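Local coordinates for protein cytochrome P450 (Zobellia galactanivorans, PDB 6G5O) that belongs to the cytochrome P450 family and holds a haem, protoporphyrin IX with its iron, inside a mainly helical fold, at residues 33-38 / 302-307; 243-248 / 312-317; 362-365 / 370-373. All coordinates share one frame; numbering follows the deposited sequence.

How the contacts relate
Going from the N terminus, the chain first passes 33-38, at the start of helix 35-43, and later 243-248, on helix 240-248. The long segment between helices 295-298 and 333-350 then supplies both partners. Contact 1 closes at 302-307 and contact 2 at 312-317, so the two cross. They also touch: R315 NH1 probably hydrogen-bonds to E306 O at 2.8 Å, and R315 NH2 probably to N307 O. Together they attach one irregular segment to helix 35-43 and helix 240-248. Contact 3 follows in series as a short hairpin closure, 362-365 with 370-373. Its nearest atoms lie about 10 Å from those of contact 1.

Contact 1: 33-38 / 302-307; sequences LRHKDV and AAVFEN
H35 CG and V304 CG1 each lie opposite the backbone N of their residue (H35 chi1 -165°), which points the imidazole toward 302-307 and puts CG1 over it. V304 CG1 stands 4.2 Å from the centre of the H35 ring, almost on the ring normal, as a CH-pi contact. The other methyl, V304 CG2, touches H35 CB at 3.8 Å. F305 adds an offset edge-to-face contact. Its edge faces the imidazole, with centroids 5.6 Å apart and planes at 80°. The nearest atoms are F305 CE1 and H35 CD2, 3.9 Å apart. V304 CG1 also lies above one face of F305, near its rim, so this methyl sits in the corner between the two rings. In the P450 fold this joins the helix after the first two strands, probably helix B, to the segment that follows helix 295-298. No hydrogen bond crosses between the segments. H35 is fixed by neighbours instead: NE2 hydrogen-bonds to P319 O, and the backbone N to D301 OD2. R34 is the N-cap residue, and V38 N hydrogen-bonds to R34 O at 2.9 Å. F305 also forms a cation-pi pair with R262.

Contact 2: 243-248 / 312-317; sequences LERLRK and VLDRKV
R245 and L246 of helix 240-248 pack against L313 and D314 in the type I turn V312-R315. The turn lies in the irregular segment between helices 295-298 and 333-350, consistent with the meander of P450s. R315 closes it with a backbone hydrogen bond from R315 N to V312 O. The R315 side chain forms a salt bridge with E259, which with R262 fits the ExxR motif of the family, and the three probably form its Glu-Arg-Arg triad.

The apolar part centres on L313. L313 CD2 lies 4.2 Å from R245 CB and 4.4 Å from L246 CG. I252, A256 and Y235 also pack on L313, and L246 touches A348 of helix 333-350. L313 is buried, so the turn is seated among several helices.

The polar part is the salt bridge of R245 with D314, two partly exposed residues. The R245 chain bends at chi3 (73°), and its guanidinium reaches D314 OD2 with both terminal nitrogens. R245 NE pairs with E249 OE2, so the arginine links two acids. The flat groups stand almost perpendicular, with planes 83° apart. D314 OD2 lies in the guanidinium plane, but NH2 comes to it from above the carboxylate plane. The bond from R245 NH2 to D314 OD2 measures 3.2 Å, and the one from R245 NH1 to the same oxygen is weak at 3.3 Å.

Contact 3: 362-365 / 370-373; sequences NIED and QRKV
This contact lies near the turn of the C-terminal beta hairpin, strands 351-366 and 369-384, which belongs to a small antiparallel sheet of the P450 fold. Strand 351-366 is outermost there, and strand 369-384 runs between it and strand 119-121. E364 and R371 form the hydrogen-bonded pair. The bond from E364 N to R371 O is 2.8 Å long and almost straight at the hydrogen, and R371 N returns one to E364 O at 3.1 Å. Next along the hairpin, V373 N hydrogen-bonds to N362 O at 3.1 Å. I363 with K372 and D365 with Q370 are non-hydrogen-bonded pairs.

The side chains of E364 and R371 project on one face of the sheet, R371 about 9 Å from the haem. Their charged ends do not touch, but E364 OE1 and R371 NH1 both hydrogen-bond to T268 OG1, and R371 also to F264 O and S265 O. V373 CG1 lies between the backbone N and the carbonyl carbon (chi1 72°) and meets N362 CG at 3.7 Å, alongside the carboxamide. V373 CG2 is 4.0 Å from E364 OE2.

The side chains of I363, K372, D365 and Q370 lie on the other face. K372 NZ reaches the backbone oxygens of K3 and E5. I363 CG2 touches Q370 OE1 at 3.8 Å. The Q370 chain bends at chi2 (-67°) and brings its amide beside D365. D367 in the turn hydrogen-bonds to both: its N to D365 OD1 and its O to Q370 NE2. The direct bond from Q370 NE2 to D365 OD1 is weak at 3.5 Å, with amide and carboxylate planes 81° apart.

Contact 1: 33-38 / 302-307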
ATOM      1  N   LEU A  33      -8.725  -3.304  16.766  1.00 37.65           N
ATOM      2  CA  LEU A  33      -7.365  -3.792  16.877  1.00 38.29           C
ATOM      3  C   LEU A  33      -7.191  -5.306  16.755  1.00 35.89           C
ATOM      4  O   LEU A  33      -6.077  -5.772  16.514  1.00 32.53           O
ATOM      5  CB  LEU A  33      -6.784  -3.321  18.195  1.00 42.04           C
ATOM      6  CG  LEU A  33      -6.807  -1.806  18.447  1.00 44.72           C
ATOM      7  CD1 LEU A  33      -6.305  -1.541  19.870  1.00 42.63           C
ATOM      8  CD2 LEU A  33      -5.973  -1.032  17.426  1.00 41.89           C
ATOM      9  N   ARG A  34      -8.261  -6.071  16.917  1.00 36.81           N
ATOM     10  CA  ARG A  34      -8.170  -7.534  16.828  1.00 38.51           C
ATOM     11  C   ARG A  34      -8.470  -8.073  15.438  1.00 35.35           C
ATOM     12  O   ARG A  34      -9.435  -7.648  14.800  1.00 35.20           O
ATOM     13  CB  ARG A  34      -9.140  -8.168  17.816  1.00 40.58           C
ATOM     14  CG  ARG A  34      -8.776  -7.878  19.267  1.00 43.68           C
ATOM     15  CD  ARG A  34      -9.820  -8.418  20.227  1.00 48.39           C
ATOM     16  NE  ARG A  34      -9.454  -8.124  21.614  1.00 51.96           N
ATOM     17  CZ  ARG A  34     -10.315  -8.058  22.636  1.00 51.48           C
ATOM     18  NH1 ARG A  34     -11.617  -8.259  22.439  1.00 46.80           N
ATOM     19  NH2 ARG A  34      -9.863  -7.765  23.857  1.00 51.37           N
ATOM     20  N   HIS A  35      -7.671  -9.038  15.000  1.00 30.38           N
ATOM     21  CA  HIS A  35      -7.892  -9.722  13.713  1.00 31.73           C
ATOM     22  C   HIS A  35      -9.370 -10.094  13.407  1.00 32.76           C
ATOM     23  O   HIS A  35      -9.895  -9.758  12.342  1.00 32.29           O
ATOM     24  CB  HIS A  35      -7.002 -10.957  13.640  1.00 31.36           C
ATOM     25  CG  HIS A  35      -6.860 -11.548  12.269  1.00 30.49           C
ATOM     26  ND1 HIS A  35      -7.669 -12.571  11.807  1.00 31.80           N
ATOM     27  CD2 HIS A  35      -5.941 -11.326  11.292  1.00 33.54           C
ATOM     28  CE1 HIS A  35      -7.277 -12.926  10.593  1.00 30.96           C
ATOM     29  NE2 HIS A  35      -6.238 -12.179  10.249  1.00 32.85           N
ATOM     30  N   LYS A  36     -10.020 -10.786  14.340  1.00 34.42           N
ATOM     31  CA  LYS A  36     -11.397 -11.313  14.157  1.00 34.35           C
ATOM     32  C   LYS A  36     -12.401 -10.171  13.936  1.00 33.99           C
ATOM     33  O   LYS A  36     -13.311 -10.286  13.115  1.00 32.62           O
ATOM     34  CB  LYS A  36     -11.800 -12.158  15.392  1.00 36.60           C
ATOM     35  CG  LYS A  36     -13.036 -13.069  15.229  1.00 40.88           C
ATOM     36  N   ASP A  37     -12.204  -9.073  14.648  1.00 33.90           N
ATOM     37  CA  ASP A  37     -13.117  -7.944  14.585  1.00 41.81           C
ATOM     38  C   ASP A  37     -12.889  -7.109  13.335  1.00 41.49           C
ATOM     39  O   ASP A  37     -13.836  -6.538  12.761  1.00 36.09           O
ATOM     40  CB  ASP A  37     -12.935  -7.010  15.801  1.00 47.87           C
ATOM     41  CG  ASP A  37     -13.427  -7.634  17.120  1.00 50.73           C
ATOM     42  OD1 ASP A  37     -14.584  -8.108  17.180  1.00 46.13           O
ATOM     43  OD2 ASP A  37     -12.644  -7.619  18.104  1.00 58.16           O
ATOM     44  N   VAL A  38     -11.615  -6.998  12.952  1.00 38.98           N
ATOM     45  CA  VAL A  38     -11.250  -6.302  11.721  1.00 37.65           C
ATOM     46  C   VAL A  38     -11.815  -7.011  10.496  1.00 34.87           C
ATOM     47  O   VAL A  38     -12.356  -6.381   9.606  1.00 38.31           O
ATOM     48  CB  VAL A  38      -9.732  -6.118  11.615  1.00 36.68           C
ATOM     49  CG1 VAL A  38      -9.327  -5.775  10.197  1.00 37.02           C
ATOM     50  CG2 VAL A  38      -9.278  -5.017  12.578  1.00 35.42           C
ATOM     51  N   ALA A 302      -1.847 -12.177  18.532  1.00 32.96           N
ATOM     52  CA  ALA A 302      -1.161 -13.389  18.969  1.00 32.65           C
ATOM     53  C   ALA A 302      -2.090 -14.592  19.089  1.00 32.24           C
ATOM     54  O   ALA A 302      -1.603 -15.697  19.258  1.00 29.59           O
ATOM     55  CB  ALA A 302      -0.423 -13.160  20.264  1.00 30.40           C
ATOM     56  N   ALA A 303      -3.405 -14.388  18.963  1.00 30.62           N
ATOM     57  CA  ALA A 303      -4.337 -15.507  18.830  1.00 32.17           C
ATOM     58  C   ALA A 303      -4.320 -16.103  17.415  1.00 34.08           C
ATOM     59  O   ALA A 303      -4.915 -17.174  17.202  1.00 36.92           O
ATOM     60  CB  ALA A 303      -5.767 -15.080  19.197  1.00 31.01           C
ATOM     61  N   VAL A 304      -3.662 -15.422  16.456  1.00 33.30           N
ATOM     62  CA  VAL A 304      -3.682 -15.845  15.054  1.00 29.26           C
ATOM     63  C   VAL A 304      -2.336 -16.194  14.485  1.00 26.49           C
ATOM     64  O   VAL A 304      -2.234 -17.118  13.716  1.00 24.96           O
ATOM     65  CB  VAL A 304      -4.320 -14.764  14.155  1.00 32.56           C
ATOM     66  CG1 VAL A 304      -4.316 -15.216  12.700  1.00 32.87           C
ATOM     67  CG2 VAL A 304      -5.753 -14.448  14.601  1.00 32.60           C
ATOM     68  N   PHE A 305      -1.297 -15.437  14.812  1.00 26.62           N
ATOM     69  CA  PHE A 305       0.017 -15.662  14.258  1.00 25.03           C
ATOM     70  C   PHE A 305       0.981 -16.129  15.347  1.00 29.66           C
ATOM     71  O   PHE A 305       1.137 -15.496  16.378  1.00 31.81           O
ATOM     72  CB  PHE A 305       0.569 -14.384  13.586  1.00 26.36           C
ATOM     73  CG  PHE A 305      -0.372 -13.744  12.564  1.00 24.26           C
ATOM     74  CD1 PHE A 305      -1.348 -12.833  12.963  1.00 25.48           C
ATOM     75  CD2 PHE A 305      -0.316 -14.096  11.248  1.00 23.46           C
ATOM     76  CE1 PHE A 305      -2.223 -12.232  12.047  1.00 25.22           C
ATOM     77  CE2 PHE A 305      -1.205 -13.540  10.321  1.00 24.83           C
ATOM     78  CZ  PHE A 305      -2.150 -12.592  10.707  1.00 24.26           C
ATOM     79  N   GLU A 306       1.595 -17.278  15.126  1.00 30.44           N
ATOM     80  CA  GLU A 306       2.739 -17.696  15.914  1.00 34.58           C
ATOM     81  C   GLU A 306       3.900 -16.754  15.653  1.00 31.38           C
ATOM     82  O   GLU A 306       4.104 -16.369  14.529  1.00 39.53           O
ATOM     83  CB  GLU A 306       3.161 -19.142  15.516  1.00 37.15           C
ATOM     84  CG  GLU A 306       3.963 -19.927  16.583  1.00 39.78           C
ATOM     85  CD  GLU A 306       3.122 -20.262  17.826  1.00 39.01           C
ATOM     86  OE1 GLU A 306       1.899 -20.502  17.693  1.00 36.68           O
ATOM     87  OE2 GLU A 306       3.681 -20.271  18.939  1.00 40.76           O
ATOM     88  N   ASN A 307       4.676 -16.425  16.684  1.00 32.82           N
ATOM     89  CA  ASN A 307       5.844 -15.508  16.580  1.00 31.84           C
ATOM     90  C   ASN A 307       5.444 -14.242  15.830  1.00 29.78           C
ATOM     91  O   ASN A 307       5.989 -13.943  14.791  1.00 24.75           O
ATOM     92  CB  ASN A 307       7.011 -16.161  15.837  1.00 34.36           C
ATOM     93  CG  ASN A 307       7.447 -17.487  16.442  1.00 39.84           C
ATOM     94  OD1 ASN A 307       7.844 -17.526  17.603  1.00 44.62           O
ATOM     95  ND2 ASN A 307       7.460 -18.568  15.626  1.00 34.66           N
TER

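Contact 2: 243-248 / 312-317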
ATOM      1  N   LEU A 243      18.942 -13.426   3.649  1.00 39.57           N
ATOM      2  CA  LEU A 243      19.432 -13.137   2.319  1.00 42.56           C
ATOM      3  C   LEU A 243      19.937 -14.434   1.640  1.00 41.84           C
ATOM      4  O   LEU A 243      19.606 -14.706   0.468  1.00 40.38           O
ATOM      5  CB  LEU A 243      20.529 -12.049   2.382  1.00 44.51           C
ATOM      6  CG  LEU A 243      21.150 -11.655   1.027  1.00 49.90           C
ATOM      7  CD1 LEU A 243      20.088 -10.985   0.152  1.00 53.26           C
ATOM      8  CD2 LEU A 243      22.354 -10.740   1.223  1.00 46.64           C
ATOM      9  N   GLU A 244      20.701 -15.235   2.393  1.00 40.44           N
ATOM     10  CA  GLU A 244      21.234 -16.531   1.900  1.00 40.67           C
ATOM     11  C   GLU A 244      20.085 -17.532   1.641  1.00 36.47           C
ATOM     12  O   GLU A 244      20.075 -18.221   0.630  1.00 32.94           O
ATOM     13  CB  GLU A 244      22.302 -17.107   2.890  1.00 42.39           C
ATOM     14  CG  GLU A 244      23.356 -18.016   2.258  1.00 44.18           C
ATOM     15  N   ARG A 245      19.101 -17.610   2.538  1.00 35.61           N
ATOM     16  CA  ARG A 245      17.941 -18.485   2.299  1.00 36.41           C
ATOM     17  C   ARG A 245      17.220 -18.169   0.989  1.00 38.70           C
ATOM     18  O   ARG A 245      16.880 -19.090   0.235  1.00 38.89           O
ATOM     19  CB  ARG A 245      16.955 -18.454   3.456  1.00 39.19           C
ATOM     20  CG  ARG A 245      17.366 -19.310   4.645  1.00 39.80           C
ATOM     21  CD  ARG A 245      16.152 -19.641   5.501  1.00 38.29           C
ATOM     22  NE  ARG A 245      15.294 -20.616   4.838  1.00 41.95           N
ATOM     23  CZ  ARG A 245      14.045 -20.935   5.221  1.00 41.98           C
ATOM     24  NH1 ARG A 245      13.483 -20.319   6.249  1.00 38.99           N
ATOM     25  NH2 ARG A 245      13.331 -21.848   4.548  1.00 38.15           N
ATOM     26  N   LEU A 246      17.038 -16.879   0.680  1.00 38.22           N
ATOM     27  CA  LEU A 246      16.397 -16.485  -0.594  1.00 34.58           C
ATOM     28  C   LEU A 246      17.268 -16.797  -1.803  1.00 36.63           C
ATOM     29  O   LEU A 246      16.745 -17.150  -2.884  1.00 33.41           O
ATOM     30  CB  LEU A 246      16.079 -15.008  -0.598  1.00 35.84           C
ATOM     31  CG  LEU A 246      14.969 -14.583   0.350  1.00 35.83           C
ATOM     32  CD1 LEU A 246      15.090 -13.088   0.591  1.00 39.36           C
ATOM     33  CD2 LEU A 246      13.589 -14.955  -0.166  1.00 35.24           C
ATOM     34  N   ARG A 247      18.595 -16.684  -1.653  1.00 37.77           N
ATOM     35  CA  ARG A 247      19.479 -17.086  -2.757  1.00 43.01           C
ATOM     36  C   ARG A 247      19.352 -18.594  -3.044  1.00 42.99           C
ATOM     37  O   ARG A 247      19.182 -18.979  -4.196  1.00 45.82           O
ATOM     38  CB  ARG A 247      20.934 -16.665  -2.501  1.00 49.16           C
ATOM     39  CG  ARG A 247      21.940 -17.146  -3.554  1.00 56.57           C
ATOM     40  CD  ARG A 247      23.318 -16.479  -3.412  1.00 61.49           C
ATOM     41  NE  ARG A 247      23.846 -16.572  -2.047  1.00 64.31           N
ATOM     42  CZ  ARG A 247      24.511 -17.617  -1.556  1.00 65.57           C
ATOM     43  NH1 ARG A 247      24.742 -18.686  -2.326  1.00 56.10           N
ATOM     44  NH2 ARG A 247      24.929 -17.599  -0.282  1.00 64.19           N
ATOM     45  N   LYS A 248      19.394 -19.430  -2.004  1.00 47.19           N
ATOM     46  CA  LYS A 248      19.433 -20.906  -2.172  1.00 48.36           C
ATOM     47  C   LYS A 248      18.066 -21.552  -2.243  1.00 48.20           C
ATOM     48  O   LYS A 248      17.971 -22.676  -2.668  1.00 45.75           O
ATOM     49  CB  LYS A 248      20.194 -21.590  -1.022  1.00 50.65           C
ATOM     50  CG  LYS A 248      21.668 -21.229  -0.853  1.00 52.58           C
ATOM     51  N   VAL A 312       8.884 -14.570  10.034  1.00 35.96           N
ATOM     52  CA  VAL A 312       9.098 -15.973   9.720  1.00 36.24           C
ATOM     53  C   VAL A 312       9.051 -16.096   8.201  1.00 36.18           C
ATOM     54  O   VAL A 312       7.959 -16.123   7.578  1.00 34.66           O
ATOM     55  CB  VAL A 312       8.010 -16.883  10.341  1.00 39.23           C
ATOM     56  CG1 VAL A 312       8.182 -18.342   9.894  1.00 38.00           C
ATOM     57  CG2 VAL A 312       8.011 -16.774  11.849  1.00 36.10           C
ATOM     58  N   LEU A 313      10.234 -16.211   7.616  1.00 32.93           N
ATOM     59  CA  LEU A 313      10.447 -15.997   6.200  1.00 34.17           C
ATOM     60  C   LEU A 313       9.640 -16.904   5.293  1.00 32.10           C
ATOM     61  O   LEU A 313       9.284 -16.510   4.186  1.00 31.88           O
ATOM     62  CB  LEU A 313      11.944 -16.149   5.886  1.00 35.22           C
ATOM     63  CG  LEU A 313      12.457 -15.462   4.624  1.00 36.60           C
ATOM     64  CD1 LEU A 313      12.206 -13.960   4.689  1.00 39.32           C
ATOM     65  CD2 LEU A 313      13.947 -15.674   4.473  1.00 36.30           C
ATOM     66  N   ASP A 314       9.356 -18.110   5.746  1.00 30.93           N
ATOM     67  CA  ASP A 314       8.643 -19.078   4.908  1.00 33.21           C
ATOM     68  C   ASP A 314       7.245 -19.404   5.451  1.00 29.93           C
ATOM     69  O   ASP A 314       6.707 -20.463   5.177  1.00 29.88           O
ATOM     70  CB  ASP A 314       9.492 -20.363   4.773  1.00 36.25           C
ATOM     71  CG  ASP A 314       9.849 -21.013   6.165  1.00 42.69           C
ATOM     72  OD1 ASP A 314       9.360 -20.538   7.232  1.00 41.24           O
ATOM     73  OD2 ASP A 314      10.650 -21.986   6.196  1.00 43.76           O
ATOM     74  N   ARG A 315       6.650 -18.498   6.212  1.00 28.96           N
ATOM     75  CA  ARG A 315       5.374 -18.784   6.872  1.00 28.79           C
ATOM     76  C   ARG A 315       4.343 -19.262   5.839  1.00 28.83           C
ATOM     77  O   ARG A 315       4.039 -18.529   4.908  1.00 29.80           O
ATOM     78  CB  ARG A 315       4.868 -17.503   7.579  1.00 28.38           C
ATOM     79  CG  ARG A 315       3.650 -17.663   8.464  1.00 28.68           C
ATOM     80  CD  ARG A 315       3.113 -16.315   8.966  1.00 30.73           C
ATOM     81  NE  ARG A 315       4.066 -15.593   9.845  1.00 31.59           N
ATOM     82  CZ  ARG A 315       4.158 -15.741  11.163  1.00 31.26           C
ATOM     83  NH1 ARG A 315       3.412 -16.605  11.801  1.00 29.63           N
ATOM     84  NH2 ARG A 315       5.048 -15.025  11.843  1.00 33.66           N
ATOM     85  N   LYS A 316       3.819 -20.478   5.999  1.00 31.44           N
ATOM     86  CA  LYS A 316       2.738 -21.013   5.141  1.00 34.33           C
ATOM     87  C   LYS A 316       1.364 -20.555   5.608  1.00 30.82           C
ATOM     88  O   LYS A 316       0.464 -20.255   4.788  1.00 27.20           O
ATOM     89  CB  LYS A 316       2.729 -22.559   5.077  1.00 39.43           C
ATOM     90  CG  LYS A 316       4.037 -23.155   4.576  1.00 50.56           C
ATOM     91  CD  LYS A 316       4.039 -24.673   4.461  1.00 56.52           C
ATOM     92  CE  LYS A 316       3.275 -25.138   3.229  1.00 65.95           C
ATOM     93  NZ  LYS A 316       3.520 -26.586   2.927  1.00 71.17           N
ATOM     94  N   VAL A 317       1.174 -20.542   6.913  1.00 25.43           N
ATOM     95  CA  VAL A 317      -0.131 -20.143   7.457  1.00 28.34           C
ATOM     96  C   VAL A 317      -0.127 -18.642   7.744  1.00 27.15           C
ATOM     97  O   VAL A 317       0.361 -18.221   8.780  1.00 26.87           O
ATOM     98  CB  VAL A 317      -0.510 -20.927   8.749  1.00 26.61           C
ATOM     99  CG1 VAL A 317      -1.908 -20.543   9.215  1.00 27.14           C
ATOM    100  CG2 VAL A 317      -0.455 -22.452   8.486  1.00 29.16           C
TER

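Contact 3: 362-365 / 370-373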
ATOM      1  N   ASN A 362      10.314   7.273  10.302  1.00 41.29           N
ATOM      2  CA  ASN A 362       9.025   7.906  10.014  1.00 41.47           C
ATOM      3  C   ASN A 362       8.049   7.291  10.990  1.00 42.05           C
ATOM      4  O   ASN A 362       7.758   6.101  10.912  1.00 43.51           O
ATOM      5  CB  ASN A 362       8.658   7.645   8.541  1.00 43.19           C
ATOM      6  CG  ASN A 362       7.287   8.185   8.129  1.00 41.94           C
ATOM      7  OD1 ASN A 362       6.514   8.673   8.934  1.00 45.14           O
ATOM      8  ND2 ASN A 362       6.974   8.048   6.836  1.00 41.00           N
ATOM      9  N   ILE A 363       7.597   8.100  11.947  1.00 42.90           N
ATOM     10  CA  ILE A 363       6.681   7.683  12.987  1.00 41.40           C
ATOM     11  C   ILE A 363       5.348   8.302  12.708  1.00 46.88           C
ATOM     12  O   ILE A 363       5.247   9.508  12.557  1.00 52.21           O
ATOM     13  CB  ILE A 363       7.139   8.131  14.409  1.00 44.84           C
ATOM     14  CG1 ILE A 363       8.200   7.189  14.940  1.00 46.78           C
ATOM     15  CG2 ILE A 363       6.027   8.054  15.435  1.00 42.66           C
ATOM     16  CD1 ILE A 363       9.497   7.259  14.199  1.00 49.22           C
ATOM     17  N   GLU A 364       4.317   7.469  12.691  1.00 52.94           N
ATOM     18  CA  GLU A 364       2.949   7.933  12.493  1.00 57.05           C
ATOM     19  C   GLU A 364       2.391   8.332  13.836  1.00 56.08           C
ATOM     20  O   GLU A 364       2.383   7.533  14.771  1.00 47.14           O
ATOM     21  CB  GLU A 364       2.067   6.853  11.822  1.00 58.83           C
ATOM     22  CG  GLU A 364       2.453   6.594  10.357  1.00 65.09           C
ATOM     23  CD  GLU A 364       1.493   5.692   9.559  1.00 67.42           C
ATOM     24  OE1 GLU A 364       0.743   4.904  10.171  1.00 67.15           O
ATOM     25  OE2 GLU A 364       1.485   5.788   8.305  1.00 67.63           O
ATOM     26  N   ASP A 365       1.945   9.579  13.915  1.00 61.73           N
ATOM     27  CA  ASP A 365       1.343  10.129  15.121  1.00 63.79           C
ATOM     28  C   ASP A 365      -0.121   9.717  15.119  1.00 53.64           C
ATOM     29  O   ASP A 365      -0.926  10.279  14.391  1.00 50.34           O
ATOM     30  CB  ASP A 365       1.509  11.660  15.149  1.00 70.56           C
ATOM     31  CG  ASP A 365       1.044  12.305  16.473  1.00 75.69           C
ATOM     32  OD1 ASP A 365       0.060  11.858  17.109  1.00 74.36           O
ATOM     33  OD2 ASP A 365       1.671  13.309  16.879  1.00 78.24           O
ATOM     34  N   GLN A 370       2.134   5.589  18.728  1.00 55.24           N
ATOM     35  CA  GLN A 370       3.174   6.145  17.910  1.00 56.76           C
ATOM     36  C   GLN A 370       3.742   4.942  17.163  1.00 56.65           C
ATOM     37  O   GLN A 370       4.263   4.008  17.781  1.00 57.24           O
ATOM     38  CB  GLN A 370       4.235   6.832  18.796  1.00 59.85           C
ATOM     39  CG  GLN A 370       3.695   7.990  19.656  1.00 61.60           C
ATOM     40  CD  GLN A 370       3.242   9.198  18.838  1.00 58.65           C
ATOM     41  OE1 GLN A 370       4.060   9.829  18.166  1.00 62.48           O
ATOM     42  NE2 GLN A 370       1.942   9.525  18.891  1.00 48.61           N
ATOM     43  N   ARG A 371       3.616   4.953  15.836  1.00 55.76           N
ATOM     44  CA  ARG A 371       3.869   3.753  15.025  1.00 46.41           C
ATOM     45  C   ARG A 371       4.928   3.945  13.992  1.00 41.41           C
ATOM     46  O   ARG A 371       4.741   4.688  13.047  1.00 44.30           O
ATOM     47  CB  ARG A 371       2.596   3.302  14.295  1.00 48.21           C
ATOM     48  CG  ARG A 371       2.747   1.852  13.823  1.00 48.96           C
ATOM     49  CD  ARG A 371       2.173   1.494  12.481  1.00 45.08           C
ATOM     50  NE  ARG A 371       2.606   0.132  12.151  1.00 45.55           N
ATOM     51  CZ  ARG A 371       2.589  -0.392  10.936  1.00 42.93           C
ATOM     52  NH1 ARG A 371       2.129   0.311   9.888  1.00 43.29           N
ATOM     53  NH2 ARG A 371       3.033  -1.618  10.772  1.00 39.86           N
ATOM     54  N   LYS A 372       6.035   3.241  14.130  1.00 37.64           N
ATOM     55  CA  LYS A 372       7.018   3.244  13.085  1.00 38.26           C
ATOM     56  C   LYS A 372       6.469   2.547  11.841  1.00 43.99           C
ATOM     57  O   LYS A 372       6.142   1.346  11.890  1.00 46.47           O
ATOM     58  CB  LYS A 372       8.266   2.539  13.554  1.00 35.43           C
ATOM     59  CG  LYS A 372       9.378   2.496  12.519  1.00 34.32           C
ATOM     60  CD  LYS A 372      10.641   1.921  13.177  1.00 34.68           C
ATOM     61  CE  LYS A 372      11.805   1.715  12.213  1.00 33.93           C
ATOM     62  NZ  LYS A 372      12.964   1.015  12.825  1.00 33.36           N
ATOM     63  N   VAL A 373       6.363   3.303  10.737  1.00 41.72           N
ATOM     64  CA  VAL A 373       5.910   2.767   9.447  1.00 37.61           C
ATOM     65  C   VAL A 373       7.057   2.549   8.493  1.00 37.02           C
ATOM     66  O   VAL A 373       6.903   1.828   7.516  1.00 34.24           O
ATOM     67  CB  VAL A 373       4.825   3.656   8.771  1.00 46.00           C
ATOM     68  CG1 VAL A 373       5.419   4.967   8.243  1.00 44.04           C
ATOM     69  CG2 VAL A 373       4.106   2.890   7.630  1.00 43.38           C
TER